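Local atomic coordinates of envelope polyprotein (PDB entry 5FXU), a protein that forms, as the ectodomain of the Gn glycoprotein, part of the antigenic surface of Puumala virus and is probably involved in entry into host cells. Residues C43-H48 / R106-C111; F57-W62 / S84-R89; T77-K82 / G281-K286; K138-G143 / V151-T156. One frame throughout, in Å; residues are numbered along the deposited sequence.

Contact 1: residues C43-H48 / R106-C111; sequences CNFDLH and RKTIAC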
loop_
_atom_site.group_PDB
_atom_site.type_symbol
_atom_site.label_atom_id
_atom_site.label_comp_id
_atom_site.label_asym_id
_atom_site.label_seq_id
_atom_site.Cartn_x
_atom_site.Cartn_y
_atom_site.Cartn_z
ATOM N N CYS A 43 -11.066 19.859 -2.576
ATOM C CA CYS A 43 -9.862 20.305 -3.266
ATOM C C CYS A 43 -10.136 20.558 -4.742
ATOM O O CYS A 43 -11.024 19.942 -5.326
ATOM C CB CYS A 43 -8.760 19.250 -3.125
ATOM S SG CYS A 43 -8.190 18.904 -1.426
ATOM N N ASN A 44 -9.364 21.473 -5.335
ATOM C CA ASN A 44 -9.505 21.844 -6.760
ATOM C C ASN A 44 -8.643 20.928 -7.624
ATOM O O ASN A 44 -7.662 21.365 -8.257
ATOM C CB ASN A 44 -9.180 23.332 -7.017
ATOM C CG ASN A 44 -7.810 23.756 -6.484
ATOM O OD1 ASN A 44 -7.324 23.238 -5.465
ATOM N ND2 ASN A 44 -7.183 24.708 -7.172
ATOM N N PHE A 45 -9.001 19.646 -7.605
ATOM C CA PHE A 45 -8.374 18.656 -8.462
ATOM C C PHE A 45 -9.396 17.629 -8.960
ATOM O O PHE A 45 -10.528 17.580 -8.475
ATOM C CB PHE A 45 -7.101 18.028 -7.820
ATOM C CG PHE A 45 -7.275 17.439 -6.413
ATOM C CD1 PHE A 45 -8.290 16.532 -6.104
ATOM C CD2 PHE A 45 -6.332 17.746 -5.423
ATOM C CE1 PHE A 45 -8.383 15.987 -4.831
ATOM C CE2 PHE A 45 -6.426 17.209 -4.151
ATOM C CZ PHE A 45 -7.449 16.316 -3.852
ATOM N N ASP A 46 -8.978 16.833 -9.944
ATOM C CA ASP A 46 -9.854 15.911 -10.651
ATOM C C ASP A 46 -9.745 14.478 -10.086
ATOM O O ASP A 46 -8.929 13.664 -10.530
ATOM C CB ASP A 46 -9.509 15.961 -12.142
ATOM C CG ASP A 46 -10.471 15.183 -12.996
ATOM O OD1 ASP A 46 -11.475 14.678 -12.456
ATOM O OD2 ASP A 46 -10.218 15.051 -14.211
ATOM N N LEU A 47 -10.582 14.195 -9.093
ATOM C CA LEU A 47 -10.616 12.893 -8.422
ATOM C C LEU A 47 -10.957 11.749 -9.381
ATOM O O LEU A 47 -11.963 11.796 -10.077
ATOM C CB LEU A 47 -11.625 12.896 -7.255
ATOM C CG LEU A 47 -11.157 13.148 -5.804
ATOM C CD1 LEU A 47 -12.118 12.501 -4.800
ATOM C CD2 LEU A 47 -9.712 12.731 -5.515
ATOM N N HIS A 48 -10.115 10.720 -9.391
ATOM C CA HIS A 48 -10.446 9.472 -10.055
ATOM C C HIS A 48 -11.518 8.733 -9.223
ATOM O O HIS A 48 -11.396 8.629 -8.010
ATOM C CB HIS A 48 -9.192 8.617 -10.247
ATOM C CG HIS A 48 -9.308 7.641 -11.377
ATOM N ND1 HIS A 48 -9.845 6.381 -11.221
ATOM C CD2 HIS A 48 -8.982 7.753 -12.689
ATOM C CE1 HIS A 48 -9.842 5.755 -12.385
ATOM N NE2 HIS A 48 -9.317 6.564 -13.292
ATOM N N ARG A 106 -4.178 13.731 -15.732
ATOM C CA ARG A 106 -4.411 14.751 -14.731
ATOM C C ARG A 106 -5.407 14.324 -13.660
ATOM O O ARG A 106 -6.121 15.145 -13.098
ATOM C CB ARG A 106 -4.814 16.065 -15.409
ATOM C CG ARG A 106 -3.809 16.537 -16.458
ATOM C CD ARG A 106 -2.453 16.833 -15.805
ATOM N NE ARG A 106 -1.371 17.232 -16.703
ATOM C CZ ARG A 106 -1.388 18.250 -17.574
ATOM N NH1 ARG A 106 -2.456 19.040 -17.758
ATOM N NH2 ARG A 106 -0.304 18.466 -18.307
ATOM N N LYS A 107 -5.422 13.032 -13.371
ATOM C CA LYS A 107 -6.282 12.487 -12.336
ATOM C C LYS A 107 -5.556 12.389 -11.007
ATOM O O LYS A 107 -4.357 12.131 -10.956
ATOM C CB LYS A 107 -6.808 11.124 -12.759
ATOM C CG LYS A 107 -7.747 11.220 -13.950
ATOM C CD LYS A 107 -9.041 11.923 -13.551
ATOM C CE LYS A 107 -10.168 11.668 -14.533
ATOM N NZ LYS A 107 -11.487 11.896 -13.880
ATOM N N THR A 108 -6.308 12.620 -9.945
ATOM C CA THR A 108 -5.817 12.550 -8.588
ATOM C C THR A 108 -6.432 11.288 -7.959
ATOM O O THR A 108 -7.616 11.019 -8.138
ATOM C CB THR A 108 -6.219 13.818 -7.826
ATOM O OG1 THR A 108 -5.472 14.921 -8.345
ATOM C CG2 THR A 108 -5.931 13.704 -6.319
ATOM N N ILE A 109 -5.609 10.512 -7.267
ATOM C CA ILE A 109 -6.050 9.309 -6.561
ATOM C C ILE A 109 -6.033 9.635 -5.087
ATOM O O ILE A 109 -5.018 10.078 -4.557
ATOM C CB ILE A 109 -5.136 8.089 -6.816
ATOM C CG1 ILE A 109 -5.207 7.644 -8.270
ATOM C CG2 ILE A 109 -5.549 6.895 -5.954
ATOM C CD1 ILE A 109 -4.272 8.403 -9.199
ATOM N N ALA A 110 -7.175 9.439 -4.443
ATOM C CA ALA A 110 -7.304 9.595 -2.999
ATOM C C ALA A 110 -8.064 8.378 -2.493
ATOM O O ALA A 110 -9.170 8.124 -2.938
ATOM C CB ALA A 110 -8.028 10.872 -2.643
ATOM N N CYS A 111 -7.449 7.641 -1.572
ATOM C CA CYS A 111 -7.974 6.389 -1.064
ATOM C C CYS A 111 -7.348 6.120 0.308
ATOM O O CYS A 111 -6.480 6.869 0.746
ATOM C CB CYS A 111 -7.654 5.261 -2.034
ATOM S SG CYS A 111 -5.878 4.973 -2.312
HETATM O O HOH W 1 -6.232 16.260 -10.619
HETATM O O HOH W 2 -9.256 8.157 -6.265
#
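The methyl of T108 sits over the middle of the F45 ring. CG2 lies 3.7 Å from the ring centroid and only 12° off the normal, a CH-pi contact, while C43 CB covers the opposite face closer to the rim. F45 holds CG between its own backbone N and carbonyl carbon (chi1 53°), and the two side chains cross at about a right angle. A threonine suits this buried place because its branches divide the work: CG2 goes to the ring, and OG1 shares a hydrogen bond with a water that also accepts from D46 N and donates to R106 O. L127 of strand 120-130 packs against both F45 and T108. Between the backbones runs a short parallel beta bridge, L47 with T108, on strand 107-116. T108 N donates to D46 O at 2.9 Å, and H48 N reaches T108 O at 2.8 Å with an almost straight N-H...O angle of 178°. L47 and T108 send their side chains to the same face, where L47 CD2 rests 3.8 Å from A110 CB. On the more exposed flank K107 bends at chi2, its CD and CE run past D46 OD2, and NZ forms a salt bridge to D46 OD1 at 3.1 Å, coming from above the carboxylate plane. Nearer its root the same lysine is apolar: CG meets the imidazole of H48 in the ring plane, 3.9 Å from CD2. H48 ND1 bonds to S50 OG, and a second water joins H48 O to A110 N.

Contact 2: residues F57-W62 / S84-R89; sequences FTKWTW and SEINLR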
loop_
_atom_site.group_PDB
_atom_site.type_symbol
_atom_site.label_atom_id
_atom_site.label_comp_id
_atom_site.label_asym_id
_atom_site.label_seq_id
_atom_site.Cartn_x
_atom_site.Cartn_y
_atom_site.Cartn_z
ATOM N N PHE A 57 -14.779 -7.792 -0.085
ATOM C CA PHE A 57 -13.765 -8.272 0.841
ATOM C C PHE A 57 -14.334 -9.402 1.682
ATOM O O PHE A 57 -15.523 -9.439 1.988
ATOM C CB PHE A 57 -13.364 -7.161 1.805
ATOM C CG PHE A 57 -12.244 -6.300 1.317
ATOM C CD1 PHE A 57 -12.467 -5.271 0.394
ATOM C CD2 PHE A 57 -10.969 -6.496 1.790
ATOM C CE1 PHE A 57 -11.417 -4.473 -0.045
ATOM C CE2 PHE A 57 -9.930 -5.705 1.359
ATOM C CZ PHE A 57 -10.150 -4.696 0.433
ATOM N N THR A 58 -13.463 -10.333 2.052
ATOM C CA THR A 58 -13.777 -11.281 3.076
ATOM C C THR A 58 -13.317 -10.687 4.379
ATOM O O THR A 58 -12.157 -10.409 4.533
ATOM C CB THR A 58 -13.072 -12.598 2.818
ATOM O OG1 THR A 58 -13.689 -13.195 1.688
ATOM C CG2 THR A 58 -13.190 -13.542 4.042
ATOM N N LYS A 59 -14.236 -10.476 5.302
ATOM C CA LYS A 59 -13.883 -10.040 6.652
ATOM C C LYS A 59 -13.593 -11.236 7.551
ATOM O O LYS A 59 -14.436 -12.068 7.715
ATOM C CB LYS A 59 -15.029 -9.249 7.235
ATOM C CG LYS A 59 -14.752 -8.677 8.596
ATOM C CD LYS A 59 -15.993 -7.994 9.087
ATOM C CE LYS A 59 -15.786 -7.484 10.482
ATOM N NZ LYS A 59 -17.011 -6.780 10.937
ATOM N N TRP A 60 -12.413 -11.272 8.154
ATOM C CA TRP A 60 -11.936 -12.367 8.948
ATOM C C TRP A 60 -11.580 -11.816 10.326
ATOM O O TRP A 60 -10.739 -10.940 10.441
ATOM C CB TRP A 60 -10.698 -12.973 8.272
ATOM C CG TRP A 60 -10.088 -14.125 9.008
ATOM C CD1 TRP A 60 -10.753 -15.076 9.744
ATOM C CD2 TRP A 60 -8.698 -14.469 9.075
ATOM N NE1 TRP A 60 -9.867 -15.958 10.299
ATOM C CE2 TRP A 60 -8.595 -15.623 9.900
ATOM C CE3 TRP A 60 -7.538 -13.923 8.541
ATOM C CZ2 TRP A 60 -7.357 -16.246 10.178
ATOM C CZ3 TRP A 60 -6.324 -14.526 8.820
ATOM C CH2 TRP A 60 -6.243 -15.681 9.631
ATOM N N THR A 61 -12.223 -12.349 11.369
ATOM C CA THR A 61 -12.152 -11.798 12.740
ATOM C C THR A 61 -11.905 -12.925 13.760
ATOM O O THR A 61 -12.190 -14.070 13.485
ATOM C CB THR A 61 -13.475 -11.079 13.104
ATOM O OG1 THR A 61 -14.588 -11.952 12.872
ATOM C CG2 THR A 61 -13.663 -9.883 12.265
ATOM N N TRP A 62 -11.387 -12.595 14.933
ATOM C CA TRP A 62 -11.187 -13.594 15.981
ATOM C C TRP A 62 -11.846 -13.169 17.293
ATOM O O TRP A 62 -11.969 -11.972 17.542
ATOM C CB TRP A 62 -9.694 -13.868 16.174
ATOM C CG TRP A 62 -8.904 -12.840 16.952
ATOM C CD1 TRP A 62 -8.225 -11.778 16.447
ATOM C CD2 TRP A 62 -8.666 -12.830 18.362
ATOM N NE1 TRP A 62 -7.619 -11.083 17.451
ATOM C CE2 TRP A 62 -7.851 -11.718 18.637
ATOM C CE3 TRP A 62 -9.079 -13.643 19.419
ATOM C CZ2 TRP A 62 -7.437 -11.386 19.942
ATOM C CZ3 TRP A 62 -8.651 -13.334 20.719
ATOM C CH2 TRP A 62 -7.834 -12.216 20.964
ATOM N N SER A 84 -16.937 -13.639 6.674
ATOM C CA SER A 84 -18.049 -13.357 5.778
ATOM C C SER A 84 -17.636 -12.394 4.668
ATOM O O SER A 84 -16.616 -11.715 4.764
ATOM C CB SER A 84 -19.215 -12.770 6.561
ATOM O OG SER A 84 -18.842 -11.606 7.268
ATOM N N GLU A 85 -18.435 -12.347 3.606
ATOM C CA GLU A 85 -18.181 -11.452 2.477
ATOM C C GLU A 85 -18.963 -10.167 2.643
ATOM O O GLU A 85 -20.154 -10.194 2.902
ATOM C CB GLU A 85 -18.501 -12.129 1.148
ATOM C CG GLU A 85 -17.348 -12.998 0.656
ATOM C CD GLU A 85 -17.083 -14.182 1.578
ATOM O OE1 GLU A 85 -17.956 -15.072 1.640
ATOM O OE2 GLU A 85 -16.008 -14.236 2.226
ATOM N N ILE A 86 -18.261 -9.044 2.545
ATOM C CA ILE A 86 -18.850 -7.710 2.686
ATOM C C ILE A 86 -18.277 -6.824 1.620
ATOM O O ILE A 86 -17.293 -7.195 0.985
ATOM C CB ILE A 86 -18.519 -7.074 4.030
ATOM C CG1 ILE A 86 -17.009 -6.945 4.207
ATOM C CG2 ILE A 86 -19.116 -7.911 5.140
ATOM C CD1 ILE A 86 -16.631 -6.093 5.383
ATOM N N ASN A 87 -18.902 -5.669 1.436
ATOM C CA ASN A 87 -18.446 -4.674 0.470
ATOM C C ASN A 87 -17.897 -3.502 1.230
ATOM O O ASN A 87 -18.531 -3.020 2.139
ATOM C CB ASN A 87 -19.578 -4.229 -0.445
ATOM C CG ASN A 87 -19.904 -5.271 -1.493
ATOM O OD1 ASN A 87 -19.141 -5.475 -2.440
ATOM N ND2 ASN A 87 -21.017 -5.941 -1.335
ATOM N N LEU A 88 -16.690 -3.082 0.886
ATOM C CA LEU A 88 -16.094 -1.878 1.445
ATOM C C LEU A 88 -16.039 -0.849 0.324
ATOM O O LEU A 88 -16.185 -1.207 -0.846
ATOM C CB LEU A 88 -14.690 -2.189 1.991
ATOM C CG LEU A 88 -14.645 -3.166 3.184
ATOM C CD1 LEU A 88 -13.211 -3.502 3.571
ATOM C CD2 LEU A 88 -15.380 -2.618 4.398
ATOM N N ARG A 89 -15.863 0.421 0.672
ATOM C CA ARG A 89 -15.564 1.427 -0.324
ATOM C C ARG A 89 -14.435 2.301 0.086
ATOM O O ARG A 89 -14.170 2.455 1.275
ATOM C CB ARG A 89 -16.725 2.389 -0.516
ATOM C CG ARG A 89 -18.113 1.843 -0.771
ATOM C CD ARG A 89 -19.086 3.036 -0.846
ATOM N NE ARG A 89 -20.358 2.751 -1.526
ATOM C CZ ARG A 89 -20.561 2.737 -2.853
ATOM N NH1 ARG A 89 -19.567 2.969 -3.710
ATOM N NH2 ARG A 89 -21.779 2.458 -3.334
#
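F57 and L88 form the closely fitted part of this antiparallel strand pair. L88 CD1 lies over one face of the phenyl ring, 3.9 Å from its centroid and offset toward the rim, with the two side chains crossing at about a right angle. W323 of the neighbouring strand 321-323 touches both, so a flat ring and a branched apolar group suit these two buried places. W323 also touches K59 and I86, which are partly exposed; I86 CD1 lies 4.0 Å from K59 CB, where the lysine is still hydrocarbon, and its extended chain then leaves the contact. Of the two hydrogen-bonded pairs, F57 N to I86 O and I86 N to F57 O are both 2.8 Å and nearly straight. K59 N to S84 O is 2.7 Å, and only the return bond, S84 N to K59 O, stretches to 3.1 Å. The strand segments run 124° apart, and the pairing goes on past them through T61 with K82 and L88 with Q55. The other face is polar and, at E85, turned to solvent. E85 bends at chi2 (65°) and lies alongside buried T58, whose OG1 donates to E85 OE2 at 2.6 Å on its anti side. S289 OG binds OE1. With each carboxylate oxygen met by a hydroxyl, E85 is probably stabilised as the anion.

Contact 3: residues T77-K82 / G281-K286; sequences TSFQTK and GKVTGK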
loop_
_atom_site.group_PDB
_atom_site.type_symbol
_atom_site.label_atom_id
_atom_site.label_comp_id
_atom_site.label_asym_id
_atom_site.label_seq_id
_atom_site.Cartn_x
_atom_site.Cartn_y
_atom_site.Cartn_z
ATOM N N THR A 77 -7.720 -23.492 19.300
ATOM C CA THR A 77 -7.200 -23.675 20.660
ATOM C C THR A 77 -8.043 -22.849 21.657
ATOM O O THR A 77 -9.085 -23.310 22.135
ATOM C CB THR A 77 -5.670 -23.339 20.752
ATOM O OG1 THR A 77 -5.417 -21.978 20.361
ATOM C CG2 THR A 77 -4.840 -24.282 19.857
ATOM N N SER A 78 -7.602 -21.626 21.937
ATOM C CA SER A 78 -8.383 -20.670 22.677
ATOM C C SER A 78 -9.046 -19.627 21.757
ATOM O O SER A 78 -9.438 -18.596 22.234
ATOM C CB SER A 78 -7.483 -19.978 23.706
ATOM O OG SER A 78 -7.177 -20.849 24.782
ATOM N N PHE A 79 -9.172 -19.878 20.460
ATOM C CA PHE A 79 -9.705 -18.882 19.522
ATOM C C PHE A 79 -10.867 -19.440 18.766
ATOM O O PHE A 79 -10.905 -20.608 18.424
ATOM C CB PHE A 79 -8.686 -18.486 18.461
ATOM C CG PHE A 79 -7.374 -18.073 19.007
ATOM C CD1 PHE A 79 -7.218 -16.812 19.552
ATOM C CD2 PHE A 79 -6.274 -18.929 18.954
ATOM C CE1 PHE A 79 -5.984 -16.409 20.053
ATOM C CE2 PHE A 79 -5.038 -18.546 19.457
ATOM C CZ PHE A 79 -4.888 -17.280 20.012
ATOM N N GLN A 80 -11.816 -18.574 18.496
ATOM C CA GLN A 80 -12.811 -18.823 17.517
ATOM C C GLN A 80 -12.608 -17.750 16.464
ATOM O O GLN A 80 -12.588 -16.555 16.791
ATOM C CB GLN A 80 -14.169 -18.677 18.150
ATOM C CG GLN A 80 -15.303 -19.218 17.310
ATOM C CD GLN A 80 -16.615 -18.751 17.856
ATOM O OE1 GLN A 80 -16.827 -17.532 18.040
ATOM N NE2 GLN A 80 -17.497 -19.684 18.130
ATOM N N THR A 81 -12.411 -18.169 15.216
ATOM C CA THR A 81 -12.409 -17.240 14.105
ATOM C C THR A 81 -13.669 -17.395 13.294
ATOM O O THR A 81 -14.339 -18.396 13.377
ATOM C CB THR A 81 -11.216 -17.434 13.186
ATOM O OG1 THR A 81 -11.366 -18.658 12.479
ATOM C CG2 THR A 81 -9.916 -17.432 13.965
ATOM N N LYS A 82 -14.024 -16.369 12.543
ATOM C CA LYS A 82 -15.097 -16.499 11.577
ATOM C C LYS A 82 -14.873 -15.545 10.411
ATOM O O LYS A 82 -14.045 -14.624 10.509
ATOM C CB LYS A 82 -16.441 -16.246 12.239
ATOM C CG LYS A 82 -16.685 -14.820 12.668
ATOM C CD LYS A 82 -18.080 -14.654 13.249
ATOM C CE LYS A 82 -18.193 -13.366 14.086
ATOM N NZ LYS A 82 -19.391 -13.317 14.983
ATOM N N GLY A 281 -1.688 -15.533 19.538
ATOM C CA GLY A 281 -1.422 -16.850 18.977
ATOM C C GLY A 281 -1.835 -17.042 17.540
ATOM O O GLY A 281 -2.389 -16.127 16.928
ATOM N N LYS A 282 -1.583 -18.247 17.024
ATOM C CA LYS A 282 -1.896 -18.598 15.631
ATOM C C LYS A 282 -3.386 -18.836 15.384
ATOM O O LYS A 282 -4.050 -19.504 16.165
ATOM C CB LYS A 282 -1.081 -19.810 15.186
ATOM C CG LYS A 282 0.406 -19.485 15.156
ATOM C CD LYS A 282 1.320 -20.707 15.136
ATOM C CE LYS A 282 2.656 -20.386 15.806
ATOM N NZ LYS A 282 3.765 -21.227 15.276
ATOM N N VAL A 283 -3.892 -18.276 14.289
ATOM C CA VAL A 283 -5.264 -18.490 13.872
ATOM C C VAL A 283 -5.363 -18.839 12.396
ATOM O O VAL A 283 -4.508 -18.474 11.592
ATOM C CB VAL A 283 -6.169 -17.275 14.197
ATOM C CG1 VAL A 283 -6.315 -17.111 15.703
ATOM C CG2 VAL A 283 -5.633 -15.998 13.570
ATOM N N THR A 284 -6.437 -19.532 12.051
ATOM C CA THR A 284 -6.707 -19.889 10.678
ATOM C C THR A 284 -8.130 -19.517 10.353
ATOM O O THR A 284 -8.924 -19.204 11.247
ATOM C CB THR A 284 -6.498 -21.388 10.440
ATOM O OG1 THR A 284 -7.344 -22.136 11.339
ATOM C CG2 THR A 284 -5.040 -21.774 10.673
ATOM N N GLY A 285 -8.458 -19.533 9.069
ATOM C CA GLY A 285 -9.816 -19.208 8.659
ATOM C C GLY A 285 -10.091 -19.497 7.213
ATOM O O GLY A 285 -9.191 -19.893 6.482
ATOM N N LYS A 286 -11.346 -19.258 6.819
ATOM C CA LYS A 286 -11.823 -19.536 5.472
ATOM C C LYS A 286 -12.037 -18.268 4.670
ATOM O O LYS A 286 -12.863 -17.422 5.032
ATOM C CB LYS A 286 -13.127 -20.299 5.544
ATOM C CG LYS A 286 -13.057 -21.544 6.419
ATOM C CD LYS A 286 -14.450 -22.097 6.670
ATOM C CE LYS A 286 -14.358 -23.468 7.301
ATOM N NZ LYS A 286 -15.694 -23.903 7.783
#
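F79 and T81 of strand 79-89 lean on V283 and T284 of strand 278-285 where two beta sheets meet. The second strand is an outer one of a three-stranded antiparallel sheet, and the first pairs with strand 54-64. The short strand axes run in similar directions, 32° apart, and come no closer than 6.9 Å, so side chains of strand 79-89 reach the side chain of V283 and the main chain of strand 278-285; no backbone-to-backbone hydrogen bond joins them. F79 has the larger share. Its CG is anti to the carbonyl carbon (chi1 -52°), and the ring crosses V283 at about a right angle. V283 CG1 lies over one face, offset toward the rim, 3.6 Å from F79 CG and in CH-pi contact with the ring. The far end of the phenyl group lies against main chain instead: CZ is 3.6 Å from G281 CA, and CE2 is as close to K282 O. Glycine suits that spot, since a side chain there would project into the phenyl tip and, at G281's backbone angles, also crowd the preceding carbonyl oxygen. A300 of strand 296-302 packs against both F79 and V283, and W60 of strand 54-64 touches V283 and T81. A short, branched valine suits its place by setting CG1 on the F79 face while CB meets T81 CG2 at 3.8 Å. T81, two residues along from F79, has both branches engaged. Its hydroxyl OG1 donates to T284 O at 2.8 Å, arriving in the carbonyl plane with a C=O...OG1 angle of 159°.

Contact 4: residues K138-G143 / V151-T156; sequences KSCLLG and VNYEKT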
loop_
_atom_site.group_PDB
_atom_site.type_symbol
_atom_site.label_atom_id
_atom_site.label_comp_id
_atom_site.label_asym_id
_atom_site.label_seq_id
_atom_site.Cartn_x
_atom_site.Cartn_y
_atom_site.Cartn_z
ATOM N N LYS A 138 -2.524 25.662 -2.525
ATOM C CA LYS A 138 -1.719 25.833 -1.308
ATOM C C LYS A 138 -2.229 24.907 -0.177
ATOM O O LYS A 138 -1.446 24.264 0.506
ATOM C CB LYS A 138 -1.743 27.289 -0.822
ATOM C CG LYS A 138 -0.906 27.598 0.431
ATOM C CD LYS A 138 0.611 27.499 0.192
ATOM C CE LYS A 138 1.424 27.490 1.501
ATOM N NZ LYS A 138 1.626 26.119 2.109
ATOM N N SER A 139 -3.531 24.880 0.021
ATOM C CA SER A 139 -4.134 23.972 0.972
ATOM C C SER A 139 -5.565 23.689 0.615
ATOM O O SER A 139 -6.216 24.485 -0.047
ATOM C CB SER A 139 -4.039 24.518 2.406
ATOM O OG SER A 139 -4.565 25.826 2.511
ATOM N N CYS A 140 -6.049 22.539 1.053
ATOM C CA CYS A 140 -7.442 22.178 0.863
ATOM C C CYS A 140 -7.810 21.091 1.870
ATOM O O CYS A 140 -6.983 20.717 2.698
ATOM C CB CYS A 140 -7.705 21.773 -0.586
ATOM S SG CYS A 140 -6.740 20.366 -1.156
ATOM N N LEU A 141 -9.062 20.637 1.841
ATOM C CA LEU A 141 -9.600 19.767 2.873
ATOM C C LEU A 141 -10.140 18.476 2.304
ATOM O O LEU A 141 -10.835 18.474 1.301
ATOM C CB LEU A 141 -10.719 20.467 3.634
ATOM C CG LEU A 141 -10.308 21.638 4.535
ATOM C CD1 LEU A 141 -11.539 22.275 5.171
ATOM C CD2 LEU A 141 -9.344 21.213 5.629
ATOM N N LEU A 142 -9.823 17.384 2.987
ATOM C CA LEU A 142 -10.488 16.116 2.792
ATOM C C LEU A 142 -11.215 15.786 4.093
ATOM O O LEU A 142 -10.808 16.181 5.198
ATOM C CB LEU A 142 -9.483 15.006 2.464
ATOM C CG LEU A 142 -8.478 15.216 1.323
ATOM C CD1 LEU A 142 -7.444 14.097 1.279
ATOM C CD2 LEU A 142 -9.198 15.286 -0.014
ATOM N N GLY A 143 -12.305 15.058 3.953
ATOM C CA GLY A 143 -13.007 14.526 5.093
ATOM C C GLY A 143 -13.102 13.021 4.979
ATOM O O GLY A 143 -13.267 12.470 3.876
ATOM N N VAL A 151 -4.752 19.220 3.807
ATOM C CA VAL A 151 -3.688 18.982 2.849
ATOM C C VAL A 151 -2.932 20.281 2.712
ATOM O O VAL A 151 -3.540 21.295 2.415
ATOM C CB VAL A 151 -4.221 18.539 1.478
ATOM C CG1 VAL A 151 -3.061 18.179 0.552
ATOM C CG2 VAL A 151 -5.147 17.334 1.607
ATOM N N ASN A 152 -1.622 20.253 2.940
ATOM C CA ASN A 152 -0.758 21.424 2.822
ATOM C C ASN A 152 0.287 21.172 1.761
ATOM O O ASN A 152 1.093 20.238 1.878
ATOM C CB ASN A 152 -0.059 21.748 4.136
ATOM C CG ASN A 152 -1.019 22.269 5.190
ATOM O OD1 ASN A 152 -1.865 23.125 4.920
ATOM N ND2 ASN A 152 -0.880 21.767 6.412
ATOM N N TYR A 153 0.277 22.013 0.732
ATOM C CA TYR A 153 1.275 21.936 -0.326
ATOM C C TYR A 153 2.334 22.935 0.056
ATOM O O TYR A 153 2.025 24.096 0.269
ATOM C CB TYR A 153 0.650 22.253 -1.669
ATOM C CG TYR A 153 -0.344 21.200 -2.114
ATOM C CD1 TYR A 153 -1.643 21.199 -1.633
ATOM C CD2 TYR A 153 0.004 20.229 -3.054
ATOM C CE1 TYR A 153 -2.563 20.253 -2.056
ATOM C CE2 TYR A 153 -0.917 19.275 -3.470
ATOM C CZ TYR A 153 -2.192 19.290 -2.968
ATOM O OH TYR A 153 -3.117 18.339 -3.354
ATOM N N GLU A 154 3.569 22.471 0.181
ATOM C CA GLU A 154 4.666 23.281 0.691
ATOM C C GLU A 154 5.839 23.191 -0.264
ATOM O O GLU A 154 6.182 22.092 -0.711
ATOM C CB GLU A 154 5.058 22.765 2.074
ATOM C CG GLU A 154 5.534 23.836 3.061
ATOM C CD GLU A 154 4.949 23.656 4.467
ATOM O OE1 GLU A 154 4.913 22.502 4.968
ATOM O OE2 GLU A 154 4.500 24.675 5.046
ATOM N N LYS A 155 6.433 24.340 -0.589
ATOM C CA LYS A 155 7.502 24.398 -1.585
ATOM C C LYS A 155 8.819 23.982 -0.937
ATOM O O LYS A 155 9.089 24.300 0.219
ATOM C CB LYS A 155 7.611 25.756 -2.308
ATOM C CG LYS A 155 6.312 26.504 -2.630
ATOM C CD LYS A 155 5.277 25.639 -3.367
ATOM C CE LYS A 155 3.892 26.301 -3.444
ATOM N NZ LYS A 155 2.757 25.327 -3.382
ATOM N N THR A 156 9.617 23.217 -1.679
ATOM C CA THR A 156 10.788 22.551 -1.108
ATOM C C THR A 156 11.944 23.530 -0.848
ATOM O O THR A 156 12.196 24.446 -1.633
ATOM C CB THR A 156 11.247 21.336 -1.967
ATOM O OG1 THR A 156 12.284 20.629 -1.296
ATOM C CG2 THR A 156 11.751 21.737 -3.331
#
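Y153 packs beside K138 and C140 in the beta hairpin of strands 139-144 and 147-155, the two middle strands of a four-stranded mixed sheet. Its CG is anti to the carbonyl carbon (chi1 -67°). Starting at the root, CB lies 3.6 Å from K138 O. CD1 stays near the same oxygen at 3.7 Å, which sits at the ring edge in its plane, and CE1 comes within 4.3 Å of C140 SG, also at the edge. I7 and C9 of strand 3-9 touch the side chain as well, and the hydroxyl tip meets F45. A long aromatic residue thus spans from the hairpin backbone to the neighbouring loop, beside disulfide-bonded C140. K138 O is also the acceptor for Y153 N, at 2.8 Å. Further along, C140 and V151 form a hydrogen-bonded pair, while S139 and N152 are a non-hydrogen-bonded one with both side chains on the opposite face; N152 ND2 turns to E4. Valine suits the inward position next to C140, its CG2 meeting L142 CG at 4.0 Å. At the exposed end, K138 folds back through bends at chi2 and chi4. Its CD and CE pass Y153 O, and NZ donates to that oxygen at 2.8 Å, tilted 30° from the carbonyl plane.

Overall arrangement
The four contacts fall into two touching pairs. Contacts 1 and 4, with centres 13 Å apart, are joined covalently by the C43-C140 disulfide, and F45 CE2 meets Y153 OH at 3.6 Å, so the C43-F45 end of contact 1 packs on the hairpin of contact 4. Contacts 2 and 3, centres 16 Å apart, both draw on strand 79-89; T61 N lies 3.0 Å from K82 O, and the indole of W60 reaches T81 and T284. Between the pairs the separation is greater: contacts 1 and 3 lie on opposite sides of the chain's centre, their centres 40 Å apart. The side chain of K282 in contact 3 is about 8 Å from a protein-linked N-acetylglucosamine.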